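Local coordinates for protein lysin (Enterococcus phage IMEEF1, PDB 6IST) that probably breaks down the peptidoglycan of its enterococcal host with a calcium-binding cysteine peptidase domain of the CHAP family, at residues Met30-Asp35 against Val107-Ile112; Asp76-Gly81 against Gly102-Val107; Trp80-Tyr85 against Gly131-Ile136; Arg39-Arg44 against Ile136-Glu141. All coordinates share one frame; numbering follows the deposited sequence.

In the fold
All four contacts belong to the part of the chain in which helix 29-41 packs on a curled antiparallel sheet, the core of a CHAP-type fold. Contact 1 sets the start of that helix, beside the calcium ion, against residues 107-109; contact 4 sets its other end against the chain leaving strand 132-137, the two centres about 16 Å apart. Contacts 2 and 3, with centres about 9 Å apart, share Trp80 and use its indole in different ways. Asp108 OD2 of contact 1 touches Trp80 CH2 at 3.7 Å, which brings both close to the probable Cys29-His90-Asp108 active site. Contacts 2 and 4 are tied by a salt bridge, Asp76 OD2 to Arg137 NH2, 2.7 Å.

Contact 1. Residues Met30-Asp35 against Val107-Ile112; sequences MDLTVD and VDQNWI. With CA (calcium ion), chain E.
Leu32, on helix 29-41, meets Val107, Asp108 and Gln109 through CB and its CD2 branch. Its CB lies against the amide end of Gln109, 4.0 Å from NE2. CG is anti to the backbone N (chi1 179°), and beyond it the CD2 branch meets strand 103-108 at Val107 and Asp108. Leu32 CD2 lies 3.3 Å from Val107 O. It is also 3.9 Å from Val107 CG1 and a little farther from Asp108 CA. This packing of helix 29-41 on the antiparallel sheet belongs to the papain-like fold of CHAP domains, whose catalytic cysteine starts the helix; Cys29, His90 and Asp108 are placed as such a triad would be, Asp108 OD2 being hydrogen-bonded to His90 NE2, and also to His127 NE2. Gln109 runs extended beyond CG, and its NE2 passes 3.7 Å from Asp31 CB, while the polar partner of that amide nitrogen is Gln28, just ahead of the segment. Asp31 turns its carboxylate the other way, to the calcium ion. OD2 binds the metal at 2.5 Å, and Asp20, Asp22 and the carbonyl oxygens of Trp24 and Gly26 complete the protein ligands. OD1 accepts a hydrogen bond from Ala21 N.

Contact 2. Residues Asp76-Gly81 against Gly102-Val107; sequences DVMIWG and GTFVSV
Met78 and Trp80 reach from strand 77-80 to Phe104 and Ser106 on strand 103-108, the side chains of Met78 and Phe104 meeting tip to tip. Strand 90-94 stands between the two in the sheet, and their directions differ by 100°, so this sheet is strongly curled and the four side chains meet on one side of it. The sulfur and methyl contacts come first. Bent at both chi2 and chi3, Met78 brings CE over one face of the Phe104 ring, 4.2 Å from its centroid, a CH-pi contact; SD stands obliquely at 4.7 Å from the same centroid, making this a Met-aromatic pair. The two aromatic groups also meet at their tips. Trp80 CZ2 comes to the edge of the phenyl ring, 3.7 Å from Phe104 CZ, with the ring planes inclined at 44°. A polar group closes the set: Ser106 OG lies in the plane of the indole, 3.8 Å from Trp80 CH2, and is hydrogen-bonded to Asp108 OD1. The apolar cluster thus borders the probable catalytic aspartate, and the serine hydroxyl, packed against the indole edge, would help to orient that carboxylate as a second-shell group.

Contact 3. Residues Trp80-Tyr85 against Gly131-Ile136; sequences WGLGYY and GVWGVI
A classic beta bulge marks the edge of this contact: Trp133 and Gly134 both face Ile79, where strand 132-137 runs antiparallel to strand 77-80. One step on, Trp80 and Val132 form a non-hydrogen-bonded pair with CA atoms 4.1 Å apart. Gly131 O accepts from Gly81 N at 2.9 Å, the donor standing almost in line with the C=O bond (174°) although the N-H itself is bent (136°), and from Leu82 N at 3.2 Å, which sits 37° above the carbonyl plane. Two consecutive amides therefore grip one oxygen where the chain leaves strand 77-80. Val132 CG2, beside its own backbone N, lies over one face of the Trp80 indole, 3.8 Å from the centroid of the five-membered ring and offset toward the rim at NE1. Having no side chain, Gly131 lets its CA settle 3.8 Å from Tyr85 CD2, and Trp80 CD1 rests over the centre of the Tyr85 ring. On the outer side, Leu82 CD1 touches Val132 O at 3.4 Å. Trp133 points its indole toward strand 62-65, where Arg65 makes a cation-pi contact with it, while Val132 turns to the opposite side, toward Phe104 of strand 103-108.

Contact 4. Residues Arg39-Arg44 against Ile136-Glu141; sequences RFFGWR and IRPPYE
Phe41, the last helical residue before Gly42 turns away with positive phi, brings the far end of its ring to Pro138, Pro139 and Tyr140. It has the most surface buried here, followed by Trp43 and Ile136. CG is anti to the carbonyl carbon (chi1 -68°), and the side chain crosses that of Pro138 at about a right angle: CZ is 3.4 Å from Pro138 CB, and CE2 lies almost as near. CE1 meets Pro139 tip to tip, 3.7 Å from CD, and at the ring edge it is 3.6 Å from Pro139 O. Phe41 CZ also lies 3.8 Å from Tyr140 CE1; the pair is an offset edge-to-face stack, the Phe41 edge toward the Tyr140 face, with centroids 5.7 Å apart and planes at 67°. Trp43 follows in a short, weakly bonded strand at about 43-44. CG is anti to its backbone N (chi1 173°), and the benzo edge of the indole takes up Ile136 CD1, 4.2 Å from CH2. Phe61 is a common neighbour, edge-to-face with both Phe41 and Trp43 and in touch with Ile136 and Pro139, while Met37 of the helix packs on Pro138. Between the two segments the chemistry is carbon against carbon, with Pro139 O at a ring edge and the Tyr140 hydroxyl hydrogen-bonded to Gly75 O instead. Shape and apolar burial, rather than directed polar bonds, therefore join the end of helix 29-41 to the chain leaving the sheet.

Contact 1. Residues Met30-Asp35 against Val107-Ile112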
loop_
_atom_site.group_PDB
_atom_site.type_symbol
_atom_site.label_atom_id
_atom_site.label_comp_id
_atom_site.label_asym_id
_atom_site.label_seq_id
_atom_site.Cartn_x
_atom_site.Cartn_y
_atom_site.Cartn_z
ATOM N N MET C 30 13.733 0.357 20.455
ATOM C CA MET C 30 12.965 0.012 19.254
ATOM C C MET C 30 12.583 1.234 18.404
ATOM O O MET C 30 12.424 1.120 17.175
ATOM C CB MET C 30 11.744 -0.847 19.688
ATOM C CG MET C 30 11.040 -1.734 18.657
ATOM S SD MET C 30 11.971 -2.702 17.458
ATOM C CE MET C 30 10.655 -3.812 16.811
ATOM N N ASP C 31 12.376 2.408 19.034
ATOM C CA ASP C 31 12.115 3.621 18.331
ATOM C C ASP C 31 13.127 3.911 17.228
ATOM O O ASP C 31 12.740 4.382 16.199
ATOM C CB ASP C 31 12.025 4.826 19.253
ATOM C CG ASP C 31 10.760 4.816 20.094
ATOM O OD1 ASP C 31 9.647 4.889 19.532
ATOM O OD2 ASP C 31 10.883 4.753 21.325
ATOM N N LEU C 32 14.418 3.676 17.485
ATOM C CA LEU C 32 15.408 3.946 16.468
ATOM C C LEU C 32 15.272 3.010 15.287
ATOM O O LEU C 32 15.243 3.439 14.122
ATOM C CB LEU C 32 16.825 3.747 17.044
ATOM C CG LEU C 32 17.953 3.975 16.033
ATOM C CD1 LEU C 32 17.775 5.360 15.468
ATOM C CD2 LEU C 32 19.283 3.877 16.741
ATOM N N THR C 33 15.155 1.715 15.589
ATOM C CA THR C 33 15.053 0.699 14.547
ATOM C C THR C 33 13.806 0.960 13.752
ATOM O O THR C 33 13.804 0.863 12.533
ATOM C CB THR C 33 15.048 -0.718 15.197
ATOM O OG1 THR C 33 16.418 -1.013 15.619
ATOM C CG2 THR C 33 14.586 -1.817 14.234
ATOM N N VAL C 34 12.724 1.281 14.430
ATOM C CA VAL C 34 11.472 1.510 13.696
ATOM C C VAL C 34 11.564 2.775 12.820
ATOM O O VAL C 34 11.170 2.735 11.685
ATOM C CB VAL C 34 10.258 1.647 14.628
ATOM C CG1 VAL C 34 9.066 2.236 13.886
ATOM C CG2 VAL C 34 9.998 0.304 15.270
ATOM N N ASP C 35 12.232 3.806 13.305
ATOM C CA ASP C 35 12.341 5.018 12.548
ATOM C C ASP C 35 13.100 4.719 11.276
ATOM O O ASP C 35 12.739 5.156 10.174
ATOM C CB ASP C 35 13.021 6.076 13.371
ATOM C CG ASP C 35 13.188 7.416 12.616
ATOM O OD1 ASP C 35 12.183 8.086 12.267
ATOM O OD2 ASP C 35 14.354 7.790 12.363
ATOM N N VAL C 107 24.706 1.943 16.639
ATOM C CA VAL C 107 24.100 3.136 17.205
ATOM C C VAL C 107 22.780 2.683 17.768
ATOM O O VAL C 107 22.011 1.995 17.057
ATOM C CB VAL C 107 23.882 4.178 16.144
ATOM C CG1 VAL C 107 22.956 5.247 16.607
ATOM C CG2 VAL C 107 25.215 4.729 15.767
ATOM N N ASP C 108 22.620 2.898 19.045
ATOM C CA ASP C 108 21.486 2.363 19.797
ATOM C C ASP C 108 20.939 3.495 20.652
ATOM O O ASP C 108 21.697 4.351 21.133
ATOM C CB ASP C 108 21.836 1.290 20.833
ATOM C CG ASP C 108 22.738 0.124 20.371
ATOM O OD1 ASP C 108 23.025 -0.115 19.186
ATOM O OD2 ASP C 108 23.000 -0.709 21.293
ATOM N N GLN C 109 19.613 3.496 20.883
ATOM C CA GLN C 109 19.006 4.307 21.950
ATOM C C GLN C 109 18.787 3.518 23.149
ATOM O O GLN C 109 18.568 2.303 23.064
ATOM C CB GLN C 109 17.670 4.909 21.501
ATOM C CG GLN C 109 17.862 5.909 20.412
ATOM C CD GLN C 109 16.622 6.607 19.917
ATOM O OE1 GLN C 109 16.754 7.672 19.323
ATOM N NE2 GLN C 109 15.440 6.007 20.069
ATOM N N ASN C 110 18.851 4.202 24.289
ATOM C CA ASN C 110 18.533 3.596 25.571
ATOM C C ASN C 110 19.468 2.525 26.025
ATOM O O ASN C 110 19.079 1.573 26.758
ATOM C CB ASN C 110 17.082 3.113 25.620
ATOM C CG ASN C 110 16.490 3.254 27.020
ATOM O OD1 ASN C 110 16.891 4.105 27.780
ATOM N ND2 ASN C 110 15.580 2.396 27.354
ATOM N N TRP C 111 20.733 2.680 25.650
ATOM C CA TRP C 111 21.798 1.779 26.078
ATOM C C TRP C 111 22.584 2.488 27.157
ATOM O O TRP C 111 22.702 1.954 28.270
ATOM C CB TRP C 111 22.718 1.331 24.928
ATOM C CG TRP C 111 23.863 0.460 25.381
ATOM C CD1 TRP C 111 25.138 0.873 25.709
ATOM C CD2 TRP C 111 23.808 -0.915 25.664
ATOM N NE1 TRP C 111 25.868 -0.174 26.122
ATOM C CE2 TRP C 111 25.100 -1.309 26.061
ATOM C CE3 TRP C 111 22.824 -1.897 25.496
ATOM C CZ2 TRP C 111 25.418 -2.612 26.379
ATOM C CZ3 TRP C 111 23.127 -3.174 25.810
ATOM C CH2 TRP C 111 24.435 -3.546 26.244
ATOM N N ILE C 112 23.161 3.628 26.816
ATOM C CA ILE C 112 23.824 4.498 27.791
ATOM C C ILE C 112 22.783 5.299 28.570
ATOM O O ILE C 112 21.866 5.908 27.965
ATOM C CB ILE C 112 24.766 5.455 27.073
ATOM C CG1 ILE C 112 25.973 4.646 26.629
ATOM C CG2 ILE C 112 25.236 6.581 28.007
ATOM C CD1 ILE C 112 26.709 5.319 25.495
HETATM CA CA CA E . 8.902 5.957 22.229
#

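Contact 2. Residues Asp76-Gly81 against Gly102-Val107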
loop_
_atom_site.group_PDB
_atom_site.type_symbol
_atom_site.label_atom_id
_atom_site.label_comp_id
_atom_site.label_asym_id
_atom_site.label_seq_id
_atom_site.Cartn_x
_atom_site.Cartn_y
_atom_site.Cartn_z
ATOM N N ASP C 76 23.055 -3.710 9.287
ATOM C CA ASP C 76 22.255 -4.792 9.911
ATOM C C ASP C 76 21.505 -4.193 11.082
ATOM O O ASP C 76 21.995 -3.266 11.742
ATOM C CB ASP C 76 23.128 -5.884 10.450
ATOM C CG ASP C 76 23.565 -6.905 9.385
ATOM O OD1 ASP C 76 23.025 -6.875 8.245
ATOM O OD2 ASP C 76 24.381 -7.797 9.762
ATOM N N VAL C 77 20.292 -4.684 11.305
ATOM C CA VAL C 77 19.522 -4.369 12.524
ATOM C C VAL C 77 19.925 -5.461 13.535
ATOM O O VAL C 77 19.756 -6.642 13.271
ATOM C CB VAL C 77 18.007 -4.430 12.255
ATOM C CG1 VAL C 77 17.252 -4.331 13.585
ATOM C CG2 VAL C 77 17.542 -3.384 11.258
ATOM N N MET C 78 20.470 -5.083 14.692
ATOM C CA MET C 78 20.941 -5.965 15.702
ATOM C C MET C 78 19.832 -6.276 16.618
ATOM O O MET C 78 18.995 -5.415 16.965
ATOM C CB MET C 78 22.009 -5.245 16.513
ATOM C CG MET C 78 23.190 -4.819 15.732
ATOM S SD MET C 78 24.125 -6.081 14.912
ATOM C CE MET C 78 24.166 -7.365 16.210
ATOM N N ILE C 79 19.822 -7.496 17.027
ATOM C CA ILE C 79 18.862 -8.025 17.955
ATOM C C ILE C 79 19.538 -8.693 19.143
ATOM O O ILE C 79 20.284 -9.672 18.980
ATOM C CB ILE C 79 17.971 -9.057 17.236
ATOM C CG1 ILE C 79 17.455 -8.593 15.864
ATOM C CG2 ILE C 79 16.814 -9.444 18.170
ATOM C CD1 ILE C 79 16.859 -9.737 15.090
ATOM N N TRP C 80 19.219 -8.222 20.352
ATOM C CA TRP C 80 19.588 -8.863 21.579
ATOM C C TRP C 80 18.393 -9.571 22.077
ATOM O O TRP C 80 17.304 -8.924 22.220
ATOM C CB TRP C 80 19.993 -7.874 22.580
ATOM C CG TRP C 80 21.337 -7.252 22.465
ATOM C CD1 TRP C 80 22.463 -7.571 23.215
ATOM C CD2 TRP C 80 21.750 -6.188 21.579
ATOM N NE1 TRP C 80 23.510 -6.746 22.854
ATOM C CE2 TRP C 80 23.120 -5.924 21.842
ATOM C CE3 TRP C 80 21.133 -5.488 20.589
ATOM C CZ2 TRP C 80 23.822 -4.933 21.124
ATOM C CZ3 TRP C 80 21.807 -4.450 19.908
ATOM C CH2 TRP C 80 23.154 -4.229 20.185
ATOM N N GLY C 81 18.558 -10.858 22.347
ATOM C CA GLY C 81 17.384 -11.653 22.819
ATOM C C GLY C 81 17.660 -12.755 23.806
ATOM O O GLY C 81 16.779 -13.607 23.989
ATOM N N GLY C 102 35.555 -10.375 18.290
ATOM C CA GLY C 102 34.284 -10.572 18.960
ATOM C C GLY C 102 33.469 -9.302 19.306
ATOM O O GLY C 102 32.534 -9.362 20.152
ATOM N N THR C 103 33.838 -8.157 18.761
ATOM C CA THR C 103 33.104 -6.922 19.024
ATOM C C THR C 103 32.513 -6.348 17.759
ATOM O O THR C 103 32.780 -6.821 16.622
ATOM C CB THR C 103 33.988 -5.863 19.728
ATOM O OG1 THR C 103 34.996 -5.409 18.821
ATOM C CG2 THR C 103 34.659 -6.436 20.980
ATOM N N PHE C 104 31.627 -5.374 17.950
ATOM C CA PHE C 104 31.053 -4.633 16.877
ATOM C C PHE C 104 30.597 -3.246 17.357
ATOM O O PHE C 104 30.509 -2.980 18.562
ATOM C CB PHE C 104 29.887 -5.444 16.251
ATOM C CG PHE C 104 28.682 -5.623 17.166
ATOM C CD1 PHE C 104 28.593 -6.726 18.010
ATOM C CD2 PHE C 104 27.666 -4.758 17.125
ATOM C CE1 PHE C 104 27.529 -6.913 18.859
ATOM C CE2 PHE C 104 26.583 -4.896 17.996
ATOM C CZ PHE C 104 26.506 -5.997 18.815
ATOM N N VAL C 105 30.317 -2.367 16.415
ATOM C CA VAL C 105 29.782 -1.074 16.692
ATOM C C VAL C 105 28.362 -0.900 16.156
ATOM O O VAL C 105 28.115 -1.141 15.019
ATOM C CB VAL C 105 30.702 0.008 16.115
ATOM C CG1 VAL C 105 30.133 1.374 16.301
ATOM C CG2 VAL C 105 32.082 -0.073 16.771
ATOM N N SER C 106 27.443 -0.470 17.003
ATOM C CA SER C 106 26.112 -0.114 16.610
ATOM C C SER C 106 25.675 1.247 17.253
ATOM O O SER C 106 26.227 1.674 18.283
ATOM C CB SER C 106 25.114 -1.288 16.864
ATOM O OG SER C 106 24.934 -1.502 18.262
ATOM N N VAL C 107 24.706 1.943 16.639
ATOM C CA VAL C 107 24.100 3.136 17.205
ATOM C C VAL C 107 22.780 2.683 17.768
ATOM O O VAL C 107 22.011 1.995 17.057
ATOM C CB VAL C 107 23.882 4.178 16.144
ATOM C CG1 VAL C 107 22.956 5.247 16.607
ATOM C CG2 VAL C 107 25.215 4.729 15.767
#

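Contact 3. Residues Trp80-Tyr85 against Gly131-Ile136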
loop_
_atom_site.group_PDB
_atom_site.type_symbol
_atom_site.label_atom_id
_atom_site.label_comp_id
_atom_site.label_asym_id
_atom_site.label_seq_id
_atom_site.Cartn_x
_atom_site.Cartn_y
_atom_site.Cartn_z
ATOM N N TRP C 80 19.219 -8.222 20.352
ATOM C CA TRP C 80 19.588 -8.863 21.579
ATOM C C TRP C 80 18.393 -9.571 22.077
ATOM O O TRP C 80 17.304 -8.924 22.220
ATOM C CB TRP C 80 19.993 -7.874 22.580
ATOM C CG TRP C 80 21.337 -7.252 22.465
ATOM C CD1 TRP C 80 22.463 -7.571 23.215
ATOM C CD2 TRP C 80 21.750 -6.188 21.579
ATOM N NE1 TRP C 80 23.510 -6.746 22.854
ATOM C CE2 TRP C 80 23.120 -5.924 21.842
ATOM C CE3 TRP C 80 21.133 -5.488 20.589
ATOM C CZ2 TRP C 80 23.822 -4.933 21.124
ATOM C CZ3 TRP C 80 21.807 -4.450 19.908
ATOM C CH2 TRP C 80 23.154 -4.229 20.185
ATOM N N GLY C 81 18.558 -10.858 22.347
ATOM C CA GLY C 81 17.384 -11.653 22.819
ATOM C C GLY C 81 17.660 -12.755 23.806
ATOM O O GLY C 81 16.779 -13.607 23.989
ATOM N N LEU C 82 18.855 -12.815 24.381
ATOM C CA LEU C 82 19.288 -13.934 25.228
ATOM C C LEU C 82 19.581 -13.451 26.586
ATOM O O LEU C 82 20.012 -12.321 26.774
ATOM C CB LEU C 82 20.529 -14.622 24.683
ATOM C CG LEU C 82 20.241 -15.179 23.268
ATOM C CD1 LEU C 82 21.560 -15.643 22.641
ATOM C CD2 LEU C 82 19.239 -16.291 23.316
ATOM N N GLY C 83 19.347 -14.289 27.587
ATOM C CA GLY C 83 19.707 -13.882 28.949
ATOM C C GLY C 83 18.749 -12.820 29.474
ATOM O O GLY C 83 17.512 -12.952 29.324
ATOM N N TYR C 84 19.298 -11.745 30.058
ATOM C CA TYR C 84 18.483 -10.556 30.453
ATOM C C TYR C 84 17.600 -9.988 29.343
ATOM O O TYR C 84 16.543 -9.456 29.590
ATOM C CB TYR C 84 19.359 -9.377 30.923
ATOM C CG TYR C 84 19.995 -9.594 32.263
ATOM C CD1 TYR C 84 19.214 -9.735 33.417
ATOM C CD2 TYR C 84 21.379 -9.674 32.394
ATOM C CE1 TYR C 84 19.801 -9.960 34.656
ATOM C CE2 TYR C 84 21.977 -9.905 33.622
ATOM C CZ TYR C 84 21.194 -10.033 34.756
ATOM O OH TYR C 84 21.824 -10.225 35.980
ATOM N N TYR C 85 18.022 -10.101 28.101
ATOM C CA TYR C 85 17.353 -9.502 27.018
ATOM C C TYR C 85 16.197 -10.358 26.517
ATOM O O TYR C 85 15.523 -9.968 25.588
ATOM C CB TYR C 85 18.371 -9.308 25.885
ATOM C CG TYR C 85 19.502 -8.424 26.313
ATOM C CD1 TYR C 85 19.329 -7.068 26.365
ATOM C CD2 TYR C 85 20.721 -8.937 26.613
ATOM C CE1 TYR C 85 20.365 -6.230 26.758
ATOM C CE2 TYR C 85 21.758 -8.130 27.030
ATOM C CZ TYR C 85 21.580 -6.790 27.063
ATOM O OH TYR C 85 22.629 -5.967 27.452
ATOM N N GLY C 131 24.443 -11.549 25.092
ATOM C CA GLY C 131 22.989 -11.399 24.824
ATOM C C GLY C 131 22.502 -11.296 23.398
ATOM O O GLY C 131 21.280 -11.144 23.160
ATOM N N VAL C 132 23.424 -11.181 22.443
ATOM C CA VAL C 132 23.064 -11.039 21.021
ATOM C C VAL C 132 22.475 -12.284 20.450
ATOM O O VAL C 132 23.025 -13.337 20.573
ATOM C CB VAL C 132 24.266 -10.588 20.174
ATOM C CG1 VAL C 132 23.874 -10.436 18.693
ATOM C CG2 VAL C 132 24.727 -9.254 20.692
ATOM N N TRP C 133 21.308 -12.151 19.843
ATOM C CA TRP C 133 20.635 -13.262 19.179
ATOM C C TRP C 133 21.050 -13.319 17.740
ATOM O O TRP C 133 21.394 -14.365 17.205
ATOM C CB TRP C 133 19.119 -13.036 19.273
ATOM C CG TRP C 133 18.369 -14.116 18.645
ATOM C CD1 TRP C 133 17.925 -15.186 19.234
ATOM C CD2 TRP C 133 17.936 -14.190 17.268
ATOM N NE1 TRP C 133 17.237 -15.976 18.342
ATOM C CE2 TRP C 133 17.288 -15.399 17.107
ATOM C CE3 TRP C 133 18.084 -13.360 16.165
ATOM C CZ2 TRP C 133 16.708 -15.789 15.877
ATOM C CZ3 TRP C 133 17.581 -13.753 14.949
ATOM C CH2 TRP C 133 16.886 -14.965 14.821
ATOM N N GLY C 134 21.048 -12.173 17.090
ATOM C CA GLY C 134 21.313 -12.136 15.627
ATOM C C GLY C 134 21.009 -10.812 14.957
ATOM O O GLY C 134 20.984 -9.745 15.606
ATOM N N VAL C 135 20.739 -10.853 13.641
ATOM C CA VAL C 135 20.570 -9.715 12.852
ATOM C C VAL C 135 19.396 -9.840 11.925
ATOM O O VAL C 135 19.005 -10.982 11.621
ATOM C CB VAL C 135 21.799 -9.381 12.021
ATOM C CG1 VAL C 135 22.942 -9.013 12.946
ATOM C CG2 VAL C 135 22.153 -10.421 10.967
ATOM N N ILE C 136 18.799 -8.706 11.592
ATOM C CA ILE C 136 17.933 -8.589 10.374
ATOM C C ILE C 136 18.752 -7.827 9.402
ATOM O O ILE C 136 19.279 -6.754 9.730
ATOM C CB ILE C 136 16.582 -7.971 10.694
ATOM C CG1 ILE C 136 15.786 -8.985 11.451
ATOM C CG2 ILE C 136 15.831 -7.601 9.413
ATOM C CD1 ILE C 136 14.521 -8.494 12.142
#

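Contact 4. Residues Arg39-Arg44 against Ile136-Glu141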
loop_
_atom_site.group_PDB
_atom_site.type_symbol
_atom_site.label_atom_id
_atom_site.label_comp_id
_atom_site.label_asym_id
_atom_site.label_seq_id
_atom_site.Cartn_x
_atom_site.Cartn_y
_atom_site.Cartn_z
ATOM N N ARG C 39 11.540 4.966 7.442
ATOM C CA ARG C 39 11.988 5.982 6.483
ATOM C C ARG C 39 12.635 5.385 5.264
ATOM O O ARG C 39 12.473 5.908 4.160
ATOM C CB ARG C 39 13.107 6.812 7.076
ATOM C CG ARG C 39 12.648 7.876 7.945
ATOM C CD ARG C 39 13.856 8.702 8.413
ATOM N NE ARG C 39 13.342 9.261 9.628
ATOM C CZ ARG C 39 12.516 10.295 9.705
ATOM N NH1 ARG C 39 12.182 11.024 8.631
ATOM N NH2 ARG C 39 12.085 10.640 10.899
ATOM N N PHE C 40 13.454 4.349 5.445
ATOM C CA PHE C 40 14.195 3.827 4.322
ATOM C C PHE C 40 13.558 2.687 3.562
ATOM O O PHE C 40 13.732 2.572 2.325
ATOM C CB PHE C 40 15.574 3.445 4.742
ATOM C CG PHE C 40 16.453 4.645 5.006
ATOM C CD1 PHE C 40 17.189 5.223 3.973
ATOM C CD2 PHE C 40 16.531 5.148 6.240
ATOM C CE1 PHE C 40 17.919 6.369 4.206
ATOM C CE2 PHE C 40 17.234 6.287 6.503
ATOM C CZ PHE C 40 17.938 6.896 5.485
ATOM N N PHE C 41 12.866 1.830 4.259
ATOM C CA PHE C 41 12.277 0.646 3.638
ATOM C C PHE C 41 10.753 0.584 3.655
ATOM O O PHE C 41 10.198 -0.354 3.146
ATOM C CB PHE C 41 12.824 -0.574 4.333
ATOM C CG PHE C 41 14.264 -0.771 4.078
ATOM C CD1 PHE C 41 14.662 -1.291 2.889
ATOM C CD2 PHE C 41 15.219 -0.395 5.016
ATOM C CE1 PHE C 41 16.006 -1.503 2.654
ATOM C CE2 PHE C 41 16.554 -0.540 4.752
ATOM C CZ PHE C 41 16.935 -1.041 3.550
ATOM N N GLY C 42 10.111 1.544 4.274
ATOM C CA GLY C 42 8.639 1.572 4.338
ATOM C C GLY C 42 8.131 0.407 5.191
ATOM O O GLY C 42 6.961 0.025 5.065
ATOM N N TRP C 43 8.966 -0.115 6.074
ATOM C CA TRP C 43 8.604 -1.254 6.960
ATOM C C TRP C 43 8.475 -0.698 8.383
ATOM O O TRP C 43 9.445 -0.103 8.895
ATOM C CB TRP C 43 9.671 -2.303 6.927
ATOM C CG TRP C 43 9.453 -3.438 7.953
ATOM C CD1 TRP C 43 8.271 -4.024 8.270
ATOM C CD2 TRP C 43 10.435 -4.114 8.687
ATOM N NE1 TRP C 43 8.447 -4.986 9.186
ATOM C CE2 TRP C 43 9.795 -5.114 9.419
ATOM C CE3 TRP C 43 11.818 -4.031 8.761
ATOM C CZ2 TRP C 43 10.473 -5.935 10.266
ATOM C CZ3 TRP C 43 12.478 -4.845 9.616
ATOM C CH2 TRP C 43 11.820 -5.800 10.349
ATOM N N ARG C 44 7.330 -0.903 9.054
ATOM C CA ARG C 44 7.209 -0.610 10.512
ATOM C C ARG C 44 7.250 -1.941 11.304
ATOM O O ARG C 44 6.264 -2.678 11.365
ATOM C CB ARG C 44 5.918 0.181 10.825
ATOM C CG ARG C 44 5.739 0.485 12.284
ATOM C CD ARG C 44 4.514 1.396 12.581
ATOM N NE ARG C 44 3.341 0.504 12.766
ATOM C CZ ARG C 44 2.089 0.858 13.125
ATOM N NH1 ARG C 44 1.153 -0.089 13.280
ATOM N NH2 ARG C 44 1.786 2.127 13.395
ATOM N N ILE C 136 18.799 -8.706 11.592
ATOM C CA ILE C 136 17.933 -8.589 10.374
ATOM C C ILE C 136 18.752 -7.827 9.402
ATOM O O ILE C 136 19.279 -6.754 9.730
ATOM C CB ILE C 136 16.582 -7.971 10.694
ATOM C CG1 ILE C 136 15.786 -8.985 11.451
ATOM C CG2 ILE C 136 15.831 -7.601 9.413
ATOM C CD1 ILE C 136 14.521 -8.494 12.142
ATOM N N ARG C 137 18.949 -8.426 8.237
ATOM C CA ARG C 137 19.713 -7.810 7.155
ATOM C C ARG C 137 18.751 -7.267 6.099
ATOM O O ARG C 137 18.087 -8.050 5.403
ATOM C CB ARG C 137 20.669 -8.837 6.593
ATOM C CG ARG C 137 21.460 -8.324 5.427
ATOM C CD ARG C 137 22.735 -9.129 5.318
ATOM N NE ARG C 137 23.453 -9.110 6.604
ATOM C CZ ARG C 137 24.349 -10.027 7.006
ATOM N NH1 ARG C 137 24.681 -11.038 6.203
ATOM N NH2 ARG C 137 24.931 -9.927 8.188
ATOM N N PRO C 138 18.605 -5.938 6.023
ATOM C CA PRO C 138 17.736 -5.320 4.978
ATOM C C PRO C 138 18.424 -5.522 3.622
ATOM O O PRO C 138 19.670 -5.732 3.565
ATOM C CB PRO C 138 17.730 -3.829 5.296
ATOM C CG PRO C 138 18.150 -3.750 6.712
ATOM C CD PRO C 138 19.123 -4.909 6.930
ATOM N N PRO C 139 17.653 -5.449 2.576
ATOM C CA PRO C 139 18.181 -5.572 1.198
ATOM C C PRO C 139 18.765 -4.239 0.701
ATOM O O PRO C 139 18.050 -3.339 0.331
ATOM C CB PRO C 139 16.962 -5.964 0.413
ATOM C CG PRO C 139 15.812 -5.388 1.120
ATOM C CD PRO C 139 16.197 -5.227 2.563
ATOM N N TYR C 140 20.072 -4.103 0.763
ATOM C CA TYR C 140 20.742 -2.902 0.311
ATOM C C TYR C 140 21.186 -3.110 -1.158
ATOM O O TYR C 140 21.446 -4.235 -1.557
ATOM C CB TYR C 140 21.971 -2.649 1.172
ATOM C CG TYR C 140 21.630 -2.172 2.568
ATOM C CD1 TYR C 140 20.985 -0.969 2.760
ATOM C CD2 TYR C 140 21.914 -2.948 3.690
ATOM C CE1 TYR C 140 20.671 -0.511 4.035
ATOM C CE2 TYR C 140 21.562 -2.494 4.966
ATOM C CZ TYR C 140 20.920 -1.294 5.140
ATOM O OH TYR C 140 20.551 -0.860 6.456
ATOM N N GLU C 141 21.338 -2.030 -1.916
ATOM C CA GLU C 141 22.015 -2.057 -3.256
ATOM C C GLU C 141 23.432 -2.648 -3.241
ATOM O O GLU C 141 24.205 -2.412 -2.300
ATOM C CB GLU C 141 22.111 -0.626 -3.829
ATOM C CG GLU C 141 22.640 -0.498 -5.272
ATOM C CD GLU C 141 23.381 0.832 -5.543
ATOM O OE1 GLU C 141 24.633 0.796 -5.735
ATOM O OE2 GLU C 141 22.726 1.911 -5.574
#